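Local coordinates for protein putative hydantoin racemase (Klebsiella pneumoniae subsp. pneumoniae, PDB 3QVL) that interconverts the two enantiomers of allantoin and probably racemises other 5-monosubstituted hydantoins as well, at residues Val6-Pro9 with Met15-Thr18; Val26-Thr31 with Met210-Val215; Ala98-His103 with Val204-Lys209; Ala140-Asp145 with Arg163-Arg168. All coordinates share one frame; numbering follows the deposited sequence.

Interaction 1 of 4, residues Val6-Pro9 with Met15-Thr18; sequences VINP and MTET
Asn8 and Thr16 meet in a buried polar contact just beyond the end of strand 2-7, where the chain has turned back into helix 13-26. Their backbones come close, with Asn8 CA and Thr16 CA 5.7 Å apart, and the Asn8 side chain bridges the interval. Its CG stands anti to the backbone N (chi1 177°), which carries the amide across to the early turns of the helix. The nitrogen branch does the touching: Asn8 ND2 lies 2.9 Å from Thr16 OG1, while the Asn8 CB methylene approaches the same oxygen at 3.6 Å. Asn8 ND2 is also 3.3 Å from Thr16 N, but both are donors and no bond joins them. The amide nitrogen has a clear acceptor in Asn10 OD1, and Thr16 OG1 is hydrogen-bonded to the carbonyl of Ser12, just before the helix begins; each polar end is thus tied to the connecting loop as well as lying beside the other. Met15 comes to the same nitrogen with its hydrocarbon part, Met15 CB lying 3.8 Å from Asn8 ND2 and CG at 3.9 Å. Bends at its second and third torsions turn the thioether past the asparagine, and this side chain reaches to about 4 Å from the bound (2,5-dioxoimidazolidin-4-yl)acetic acid. Ile19, one helical turn further on, also packs against Asn8. Such a close return from strand to helix belongs to the first beta-alpha-beta unit (2-7, 13-26, 31-36), whose strand-to-helix loop, here including Asn10, contributes to the ligand pocket at the C-terminal end of a parallel sheet.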
loop_
_atom_site.group_PDB
_atom_site.type_symbol
_atom_site.label_atom_id
_atom_site.label_comp_id
_atom_site.label_asym_id
_atom_site.label_seq_id
_atom_site.Cartn_x
_atom_site.Cartn_y
_atom_site.Cartn_z
ATOM N N VAL A 6 -2.431 29.898 18.024
ATOM C CA VAL A 6 -2.149 28.524 18.425
ATOM C C VAL A 6 -3.300 28.014 19.290
ATOM O O VAL A 6 -3.467 28.433 20.439
ATOM C CB VAL A 6 -0.789 28.396 19.157
ATOM C CG1 VAL A 6 -0.477 26.939 19.453
ATOM C CG2 VAL A 6 0.331 29.006 18.318
ATOM N N ILE A 7 -4.095 27.115 18.716
ATOM C CA ILE A 7 -5.315 26.632 19.355
ATOM C C ILE A 7 -5.097 25.302 20.065
ATOM O O ILE A 7 -4.811 24.289 19.427
ATOM C CB ILE A 7 -6.473 26.464 18.334
ATOM C CG1 ILE A 7 -6.659 27.736 17.500
ATOM C CG2 ILE A 7 -7.775 26.073 19.051
ATOM C CD1 ILE A 7 -7.475 27.531 16.239
ATOM N N ASN A 8 -5.231 25.319 21.389
ATOM C CA ASN A 8 -5.369 24.092 22.157
ATOM C C ASN A 8 -6.817 23.625 22.015
ATOM O O ASN A 8 -7.728 24.312 22.470
ATOM C CB ASN A 8 -5.014 24.327 23.631
ATOM C CG ASN A 8 -5.204 23.083 24.491
ATOM O OD1 ASN A 8 -5.300 21.963 23.984
ATOM N ND2 ASN A 8 -5.256 23.280 25.805
ATOM N N PRO A 9 -7.036 22.469 21.356
ATOM C CA PRO A 9 -8.389 21.970 21.099
ATOM C C PRO A 9 -9.139 21.507 22.349
ATOM O O PRO A 9 -10.367 21.411 22.316
ATOM C CB PRO A 9 -8.149 20.794 20.145
ATOM C CG PRO A 9 -6.837 21.101 19.512
ATOM C CD PRO A 9 -6.035 21.665 20.638
ATOM N N MET A 15 -2.792 23.077 30.027
ATOM C CA MET A 15 -2.195 22.591 28.781
ATOM C C MET A 15 -2.009 23.725 27.766
ATOM O O MET A 15 -1.028 23.736 27.019
ATOM C CB MET A 15 -3.019 21.435 28.199
ATOM C CG MET A 15 -2.434 20.790 26.938
ATOM S SD MET A 15 -2.435 18.978 26.907
ATOM C CE MET A 15 -3.852 18.582 27.927
ATOM N N THR A 16 -2.942 24.679 27.757
ATOM C CA THR A 16 -2.833 25.874 26.912
ATOM C C THR A 16 -1.570 26.675 27.255
ATOM O O THR A 16 -0.893 27.188 26.362
ATOM C CB THR A 16 -4.094 26.773 27.018
ATOM O OG1 THR A 16 -5.271 25.984 26.805
ATOM C CG2 THR A 16 -4.058 27.896 25.985
ATOM N N GLU A 17 -1.259 26.761 28.550
ATOM C CA GLU A 17 -0.045 27.426 29.036
ATOM C C GLU A 17 1.227 26.731 28.549
ATOM O O GLU A 17 2.173 27.392 28.116
ATOM C CB GLU A 17 -0.042 27.490 30.566
ATOM C CG GLU A 17 -1.062 28.449 31.169
ATOM C CD GLU A 17 -1.365 28.147 32.630
ATOM O OE1 GLU A 17 -0.524 27.520 33.312
ATOM O OE2 GLU A 17 -2.452 28.541 33.103
ATOM N N THR A 18 1.242 25.400 28.631
ATOM C CA THR A 18 2.369 24.588 28.167
ATOM C C THR A 18 2.568 24.751 26.660
ATOM O O THR A 18 3.691 24.954 26.189
ATOM C CB THR A 18 2.166 23.092 28.518
ATOM O OG1 THR A 18 1.966 22.954 29.930
ATOM C CG2 THR A 18 3.375 22.252 28.102
#

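Interaction 2 of 4, residues Val26-Thr31 with Met210-Val215; sequences VAAPGT and MVESLV
Ala28 to Thr31 form a type II beta turn, closed by a 3.0 Å bond from Thr31 N to Ala28 O, that faces helix 203-216 with both its ends. Gly30 takes the third place of the turn with a positive phi of 96°, a conformation in which a CB would press on the carbonyl oxygen of Pro29. From the helix, Glu212 reaches out to the turn; its chain is extended beyond CG, so that the carboxylate stands well clear of the helical backbone. One oxygen makes both bonds. The amide Ala28 N gives a fairly straight bond (N-H...O 160°) of 2.8 Å to Glu212 OE2, arriving on the syn side and close to the carboxylate plane. The hydroxyl Thr31 OG1 donates to the same Glu212 OE2 over 2.7 Å but arrives on the anti side, 28° out of that plane. Two donors from the two ends of the turn therefore grip one oxygen, which should fix the rotation of the carboxylate. Carbon atoms close in around it: Thr31 CG2 and Ala28 CB each lie 3.4 Å from Glu212 OE2. The second oxygen, OE1, forms a salt bridge with Lys209 one turn back along the helix, an arrangement that would be expected to hold the glutamate ionised. The turn joins helix 13-26 to edge strand 31-36, and the helix lies against the first sheet, with Val211 on Ile4 and Ile95; its Met210 and Ser213 side meets Met210 and Lys209 of the second subunit.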
loop_
_atom_site.group_PDB
_atom_site.type_symbol
_atom_site.label_atom_id
_atom_site.label_comp_id
_atom_site.label_asym_id
_atom_site.label_seq_id
_atom_site.Cartn_x
_atom_site.Cartn_y
_atom_site.Cartn_z
ATOM N N VAL A 26 10.142 29.367 20.329
ATOM C CA VAL A 26 10.770 29.181 19.016
ATOM C C VAL A 26 10.333 30.218 17.977
ATOM O O VAL A 26 10.854 30.238 16.857
ATOM C CB VAL A 26 10.520 27.757 18.449
ATOM C CG1 VAL A 26 11.080 26.693 19.387
ATOM C CG2 VAL A 26 9.035 27.533 18.182
ATOM N N ALA A 27 9.377 31.066 18.352
ATOM C CA ALA A 27 8.824 32.081 17.455
ATOM C C ALA A 27 9.900 33.023 16.922
ATOM O O ALA A 27 10.753 33.497 17.677
ATOM C CB ALA A 27 7.725 32.869 18.155
ATOM N N ALA A 28 9.855 33.274 15.615
ATOM C CA ALA A 28 10.791 34.182 14.954
ATOM C C ALA A 28 10.556 35.628 15.399
ATOM O O ALA A 28 9.454 35.963 15.841
ATOM C CB ALA A 28 10.659 34.058 13.439
ATOM N N PRO A 29 11.593 36.486 15.306
ATOM C CA PRO A 29 11.397 37.907 15.596
ATOM C C PRO A 29 10.274 38.498 14.746
ATOM O O PRO A 29 10.251 38.301 13.529
ATOM C CB PRO A 29 12.743 38.530 15.213
ATOM C CG PRO A 29 13.724 37.439 15.415
ATOM C CD PRO A 29 13.011 36.173 15.039
ATOM N N GLY A 30 9.345 39.195 15.393
ATOM C CA GLY A 30 8.193 39.777 14.705
ATOM C C GLY A 30 6.937 38.923 14.766
ATOM O O GLY A 30 5.866 39.360 14.341
ATOM N N THR A 31 7.069 37.705 15.291
ATOM C CA THR A 31 5.935 36.793 15.424
ATOM C C THR A 31 5.272 36.915 16.794
ATOM O O THR A 31 5.930 36.799 17.829
ATOM C CB THR A 31 6.342 35.319 15.164
ATOM O OG1 THR A 31 6.769 35.171 13.804
ATOM C CG2 THR A 31 5.176 34.367 15.421
ATOM N N MET A 210 6.201 26.030 10.642
ATOM C CA MET A 210 5.556 25.738 9.358
ATOM C C MET A 210 4.657 26.885 8.905
ATOM O O MET A 210 4.666 27.255 7.729
ATOM C CB MET A 210 4.767 24.423 9.410
ATOM C CG MET A 210 5.613 23.155 9.546
ATOM S SD MET A 210 6.964 22.995 8.353
ATOM C CE MET A 210 8.327 23.699 9.288
ATOM N N VAL A 211 3.890 27.439 9.842
ATOM C CA VAL A 211 3.041 28.600 9.565
ATOM C C VAL A 211 3.898 29.794 9.139
ATOM O O VAL A 211 3.617 30.429 8.121
ATOM C CB VAL A 211 2.143 28.974 10.776
ATOM C CG1 VAL A 211 1.367 30.255 10.497
ATOM C CG2 VAL A 211 1.178 27.844 11.101
ATOM N N GLU A 212 4.948 30.076 9.911
ATOM C CA GLU A 212 5.894 31.150 9.592
ATOM C C GLU A 212 6.512 30.970 8.207
ATOM O O GLU A 212 6.645 31.935 7.452
ATOM C CB GLU A 212 7.006 31.226 10.639
ATOM C CG GLU A 212 6.589 31.851 11.961
ATOM C CD GLU A 212 7.682 31.790 13.012
ATOM O OE1 GLU A 212 8.580 30.931 12.898
ATOM O OE2 GLU A 212 7.645 32.600 13.959
ATOM N N SER A 213 6.880 29.730 7.886
ATOM C CA SER A 213 7.464 29.395 6.589
ATOM C C SER A 213 6.492 29.651 5.440
ATOM O O SER A 213 6.855 30.291 4.453
ATOM C CB SER A 213 7.937 27.940 6.572
ATOM O OG SER A 213 8.986 27.738 7.503
ATOM N N LEU A 214 5.261 29.162 5.581
ATOM C CA LEU A 214 4.231 29.337 4.554
ATOM C C LEU A 214 3.880 30.809 4.325
ATOM O O LEU A 214 3.689 31.232 3.184
ATOM C CB LEU A 214 2.978 28.520 4.890
ATOM C CG LEU A 214 3.090 26.997 4.728
ATOM C CD1 LEU A 214 1.971 26.287 5.473
ATOM C CD2 LEU A 214 3.108 26.582 3.259
ATOM N N VAL A 215 3.805 31.577 5.412
ATOM C CA VAL A 215 3.532 33.017 5.339
ATOM C C VAL A 215 4.660 33.754 4.604
ATOM O O VAL A 215 4.400 34.625 3.769
ATOM C CB VAL A 215 3.280 33.627 6.750
ATOM C CG1 VAL A 215 3.266 35.155 6.706
ATOM C CG2 VAL A 215 1.968 33.108 7.329
#

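Interaction 3 of 4, residues Ala98-His103 with Val204-Lys209; sequences AEAAMH and VSAAVK
Ala100 drives its methyl group straight into the backbone of helix 203-216, between Ala206 and Ala207. Of the alanines that meet here it gives up the most surface. Ala100 CB lies 3.5 Å from the peptide nitrogen Ala207 N and 3.8 Å from Ala207 CB. Ala206 answers from the facing helix: its own methyl points toward helix 97-108, with Ala206 CB and Ala100 CB 3.8 Å apart and the carbonyl oxygen Ala100 O 4.0 Å from Ala206 CB. With nothing larger than a methyl at the crossing, the axes of the two segments approach to 7.6 Å and run almost perpendicular, at 88°. The crossing joins the two similar alpha/beta halves of the racemase fold. Helix 97-108 follows the last strand of the first sheet, yet its Ala98 and Met102 lean on helix 122-132 of the second half; helix 203-216 follows the last strand of the second sheet, and its Val204 and Val208 pack on helix 13-26 of the first. Around the alanines other side chains turn to different tasks. His103 ND1 donates to Glu99 O over 2.7 Å, from above the carbonyl plane, and this oxygen also receives the helical bond from His103 N. The imidazole is held at its other nitrogen too, since NE2 bonds to Thr106 OG1 of the second subunit, while Glu99 pairs with Arg87.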
loop_
_atom_site.group_PDB
_atom_site.type_symbol
_atom_site.label_atom_id
_atom_site.label_comp_id
_atom_site.label_asym_id
_atom_site.label_seq_id
_atom_site.Cartn_x
_atom_site.Cartn_y
_atom_site.Cartn_z
ATOM N N ALA A 98 0.557 17.012 15.085
ATOM C CA ALA A 98 0.952 15.669 14.665
ATOM C C ALA A 98 1.546 15.735 13.264
ATOM O O ALA A 98 2.616 15.184 13.007
ATOM C CB ALA A 98 -0.231 14.721 14.700
ATOM N N GLU A 99 0.838 16.433 12.377
ATOM C CA GLU A 99 1.277 16.682 11.008
ATOM C C GLU A 99 2.687 17.274 10.972
ATOM O O GLU A 99 3.574 16.733 10.310
ATOM C CB GLU A 99 0.278 17.616 10.315
ATOM C CG GLU A 99 0.636 18.017 8.888
ATOM C CD GLU A 99 -0.262 19.117 8.347
ATOM O OE1 GLU A 99 -0.723 19.972 9.137
ATOM O OE2 GLU A 99 -0.508 19.134 7.124
ATOM N N ALA A 100 2.882 18.369 11.704
ATOM C CA ALA A 100 4.157 19.085 11.719
ATOM C C ALA A 100 5.305 18.257 12.298
ATOM O O ALA A 100 6.405 18.259 11.746
ATOM C CB ALA A 100 4.017 20.394 12.469
ATOM N N ALA A 101 5.040 17.554 13.399
ATOM C CA ALA A 101 6.053 16.724 14.057
ATOM C C ALA A 101 6.517 15.573 13.169
ATOM O O ALA A 101 7.714 15.287 13.093
ATOM C CB ALA A 101 5.536 16.195 15.386
ATOM N N MET A 102 5.565 14.922 12.501
ATOM C CA MET A 102 5.862 13.830 11.573
ATOM C C MET A 102 6.644 14.328 10.359
ATOM O O MET A 102 7.600 13.681 9.926
ATOM C CB MET A 102 4.576 13.134 11.122
ATOM C CG MET A 102 3.874 12.329 12.204
ATOM S SD MET A 102 2.263 11.738 11.653
ATOM C CE MET A 102 1.616 11.045 13.172
ATOM N N HIS A 103 6.229 15.476 9.820
ATOM C CA HIS A 103 6.918 16.115 8.696
ATOM C C HIS A 103 8.380 16.421 9.025
ATOM O O HIS A 103 9.272 16.129 8.225
ATOM C CB HIS A 103 6.192 17.397 8.268
ATOM C CG HIS A 103 5.079 17.169 7.291
ATOM N ND1 HIS A 103 3.861 16.635 7.656
ATOM C CD2 HIS A 103 4.993 17.421 5.964
ATOM C CE1 HIS A 103 3.080 16.556 6.594
ATOM N NE2 HIS A 103 3.744 17.025 5.553
ATOM N N VAL A 204 4.098 21.285 18.434
ATOM C CA VAL A 204 3.672 22.667 18.682
ATOM C C VAL A 204 4.670 23.651 18.074
ATOM O O VAL A 204 4.303 24.483 17.240
ATOM C CB VAL A 204 3.475 22.959 20.195
ATOM C CG1 VAL A 204 3.119 24.425 20.424
ATOM C CG2 VAL A 204 2.399 22.054 20.782
ATOM N N SER A 205 5.928 23.533 18.487
ATOM C CA SER A 205 7.003 24.378 17.980
ATOM C C SER A 205 7.194 24.206 16.470
ATOM O O SER A 205 7.386 25.187 15.751
ATOM C CB SER A 205 8.305 24.093 18.735
ATOM O OG SER A 205 8.682 22.732 18.622
ATOM N N ALA A 206 7.119 22.959 16.004
ATOM C CA ALA A 206 7.259 22.635 14.584
ATOM C C ALA A 206 6.169 23.278 13.726
ATOM O O ALA A 206 6.457 23.813 12.653
ATOM C CB ALA A 206 7.274 21.125 14.385
ATOM N N ALA A 207 4.928 23.232 14.210
ATOM C CA ALA A 207 3.787 23.803 13.492
ATOM C C ALA A 207 3.885 25.320 13.380
ATOM O O ALA A 207 3.534 25.892 12.346
ATOM C CB ALA A 207 2.478 23.397 14.151
ATOM N N VAL A 208 4.367 25.960 14.445
ATOM C CA VAL A 208 4.614 27.404 14.448
ATOM C C VAL A 208 5.590 27.774 13.329
ATOM O O VAL A 208 5.354 28.726 12.580
ATOM C CB VAL A 208 5.132 27.896 15.829
ATOM C CG1 VAL A 208 5.659 29.328 15.753
ATOM C CG2 VAL A 208 4.027 27.797 16.872
ATOM N N LYS A 209 6.666 26.999 13.206
ATOM C CA LYS A 209 7.673 27.232 12.171
ATOM C C LYS A 209 7.127 26.981 10.764
ATOM O O LYS A 209 7.539 27.647 9.814
ATOM C CB LYS A 209 8.931 26.387 12.414
ATOM C CG LYS A 209 9.603 26.564 13.788
ATOM C CD LYS A 209 9.761 28.024 14.222
ATOM C CE LYS A 209 10.879 28.738 13.481
ATOM N NZ LYS A 209 10.986 30.159 13.923
#

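Interaction 4 of 4, residues Ala140-Asp145 with Arg163-Arg168; sequences ALHAID and RERCIR
The imidazole of His142 carries the guanidinium of Arg165 flat on one face, the two planes only 5° apart and their centres separated by 3.5 Å. Arg165 CZ stands over the middle of the ring, Arg165 NH1 lies 3.5 Å from His142 CD2 on one flank, and Arg165 NH2 lies 3.5 Å from His142 ND1 on the other. At the edge of the guanidinium, in its plane, a water accepts from NE and donates to the carbonyl of Ala143, so that the arginine is linked to the strand by face and edge alike. His142 presents its ring with CG anti to the carbonyl carbon (chi1 -49°), whereas Arg165 bends at its second and third torsions to swing the end group over it. The aliphatic part follows closely: Arg165 CD is 3.3 Å from His142 CB, a tight approach. Ile144 adds a looser apolar touch, Ile144 CG2 to Arg165 CB at 4.3 Å. The stacked cation might by itself disfavour a protonated imidazole, but the hydrogen bond of His142 NE2 to Asp173 would act in the opposite sense. Arg165 NH2 lies over one face of the Arg168 guanidinium, toward its rim, without a bond between these donors; Arg168 has its salt bridge with Glu172. Strand 138-143 is the edge of the second parallel sheet, bonded along strand 112-116 and backed through Leu141 by helix 122-132; helix 157-172, the connection from it to strand 177-180, turns Cys166 toward Leu196 of helix 189-196.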
loop_
_atom_site.group_PDB
_atom_site.type_symbol
_atom_site.label_atom_id
_atom_site.label_comp_id
_atom_site.label_asym_id
_atom_site.label_seq_id
_atom_site.Cartn_x
_atom_site.Cartn_y
_atom_site.Cartn_z
ATOM N N ALA A 140 7.694 2.514 15.326
ATOM C CA ALA A 140 6.824 2.042 16.405
ATOM C C ALA A 140 6.026 3.176 17.043
ATOM O O ALA A 140 6.405 4.346 16.958
ATOM C CB ALA A 140 7.642 1.308 17.471
ATOM N N LEU A 141 4.915 2.811 17.678
ATOM C CA LEU A 141 4.102 3.746 18.447
ATOM C C LEU A 141 3.977 3.228 19.873
ATOM O O LEU A 141 3.705 2.044 20.088
ATOM C CB LEU A 141 2.708 3.910 17.830
ATOM C CG LEU A 141 2.547 4.478 16.418
ATOM C CD1 LEU A 141 2.637 3.375 15.372
ATOM C CD2 LEU A 141 1.207 5.183 16.314
ATOM N N HIS A 142 4.183 4.115 20.841
ATOM C CA HIS A 142 4.124 3.742 22.250
ATOM C C HIS A 142 3.269 4.709 23.056
ATOM O O HIS A 142 3.144 5.885 22.707
ATOM C CB HIS A 142 5.525 3.703 22.861
ATOM C CG HIS A 142 6.526 2.930 22.059
ATOM N ND1 HIS A 142 6.435 1.569 21.860
ATOM C CD2 HIS A 142 7.653 3.329 21.425
ATOM C CE1 HIS A 142 7.457 1.165 21.127
ATOM N NE2 HIS A 142 8.212 2.213 20.851
ATOM N N ALA A 143 2.690 4.200 24.139
ATOM C CA ALA A 143 1.972 5.022 25.105
ATOM C C ALA A 143 2.550 4.792 26.498
ATOM O O ALA A 143 2.935 3.670 26.836
ATOM C CB ALA A 143 0.490 4.699 25.081
ATOM N N ILE A 144 2.613 5.855 27.298
ATOM C CA ILE A 144 3.148 5.763 28.663
ATOM C C ILE A 144 2.110 5.262 29.672
ATOM O O ILE A 144 2.428 5.052 30.847
ATOM C CB ILE A 144 3.787 7.099 29.146
ATOM C CG1 ILE A 144 2.756 8.237 29.156
ATOM C CG2 ILE A 144 5.013 7.447 28.296
ATOM C CD1 ILE A 144 3.159 9.440 29.996
ATOM N N ASP A 145 0.879 5.073 29.195
ATOM C CA ASP A 145 -0.234 4.514 29.978
ATOM C C ASP A 145 -0.658 5.380 31.172
ATOM O O ASP A 145 -0.817 4.889 32.294
ATOM C CB ASP A 145 0.059 3.070 30.412
ATOM N N ARG A 163 10.559 10.104 29.244
ATOM C CA ARG A 163 12.013 9.975 29.146
ATOM C C ARG A 163 12.449 8.511 29.052
ATOM O O ARG A 163 13.209 8.144 28.154
ATOM C CB ARG A 163 12.684 10.665 30.339
ATOM C CG ARG A 163 14.205 10.645 30.315
ATOM C CD ARG A 163 14.774 11.155 31.629
ATOM N NE ARG A 163 16.168 10.757 31.811
ATOM C CZ ARG A 163 16.565 9.633 32.406
ATOM N NH1 ARG A 163 15.676 8.774 32.890
ATOM N NH2 ARG A 163 17.860 9.368 32.517
ATOM N N GLU A 164 11.950 7.685 29.972
ATOM C CA GLU A 164 12.275 6.256 30.015
ATOM C C GLU A 164 11.812 5.518 28.761
ATOM O O GLU A 164 12.520 4.648 28.248
ATOM C CB GLU A 164 11.671 5.602 31.261
ATOM C CG GLU A 164 12.351 5.994 32.570
ATOM C CD GLU A 164 11.646 5.439 33.801
ATOM O OE1 GLU A 164 10.747 4.582 33.654
ATOM O OE2 GLU A 164 11.996 5.862 34.923
ATOM N N ARG A 165 10.623 5.870 28.278
ATOM C CA ARG A 165 10.077 5.283 27.057
ATOM C C ARG A 165 10.833 5.703 25.798
ATOM O O ARG A 165 10.952 4.917 24.857
ATOM C CB ARG A 165 8.585 5.591 26.925
ATOM C CG ARG A 165 7.719 4.348 26.934
ATOM C CD ARG A 165 7.474 3.898 25.512
ATOM N NE ARG A 165 7.421 2.446 25.354
ATOM C CZ ARG A 165 8.368 1.722 24.761
ATOM N NH1 ARG A 165 9.456 2.304 24.270
ATOM N NH2 ARG A 165 8.225 0.410 24.653
ATOM N N CYS A 166 11.342 6.933 25.792
ATOM C CA CYS A 166 12.178 7.427 24.697
ATOM C C CYS A 166 13.502 6.668 24.622
ATOM O O CYS A 166 13.934 6.276 23.536
ATOM C CB CYS A 166 12.440 8.927 24.848
ATOM S SG CYS A 166 11.023 9.982 24.480
ATOM N N ILE A 167 14.130 6.463 25.780
ATOM C CA ILE A 167 15.380 5.702 25.885
ATOM C C ILE A 167 15.191 4.269 25.384
ATOM O O ILE A 167 16.017 3.755 24.625
ATOM C CB ILE A 167 15.933 5.697 27.342
ATOM C CG1 ILE A 167 16.299 7.119 27.781
ATOM C CG2 ILE A 167 17.158 4.780 27.461
ATOM C CD1 ILE A 167 16.465 7.295 29.285
ATOM N N ARG A 168 14.095 3.639 25.805
ATOM C CA ARG A 168 13.784 2.270 25.404
ATOM C C ARG A 168 13.452 2.168 23.914
ATOM O O ARG A 168 13.815 1.187 23.261
ATOM C CB ARG A 168 12.646 1.698 26.257
ATOM C CG ARG A 168 12.540 0.185 26.189
ATOM C CD ARG A 168 11.977 -0.407 27.471
ATOM N NE ARG A 168 10.516 -0.405 27.505
ATOM C CZ ARG A 168 9.746 -1.359 26.987
ATOM N NH1 ARG A 168 10.285 -2.405 26.371
ATOM N NH2 ARG A 168 8.427 -1.266 27.083
HETATM O O HOH W 1 5.043 1.433 26.401
#

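In the fold
Interactions 2 and 3 share helix 203-216, their centres 12 Å apart, and Lys209 ties them: Lys209 NZ lies 2.9 Å from Val26 O, a probable hydrogen bond. Both also border the second subunit. Interaction 1 joins this group through packing of Val6 CG2 on Val208 CG2, at 4.1 Å, its centre 14 Å from that of interaction 3. Interaction 4 stands apart on the second half of the fold, its centre 20 Å from interaction 3 and 30 Å from interaction 2. The ligand lies between the halves: Met15 of interaction 1 is about 4 Å from it, Ile144 of interaction 4 about 8 Å and Ala101 of interaction 3 about 10 Å, measured from their side chains.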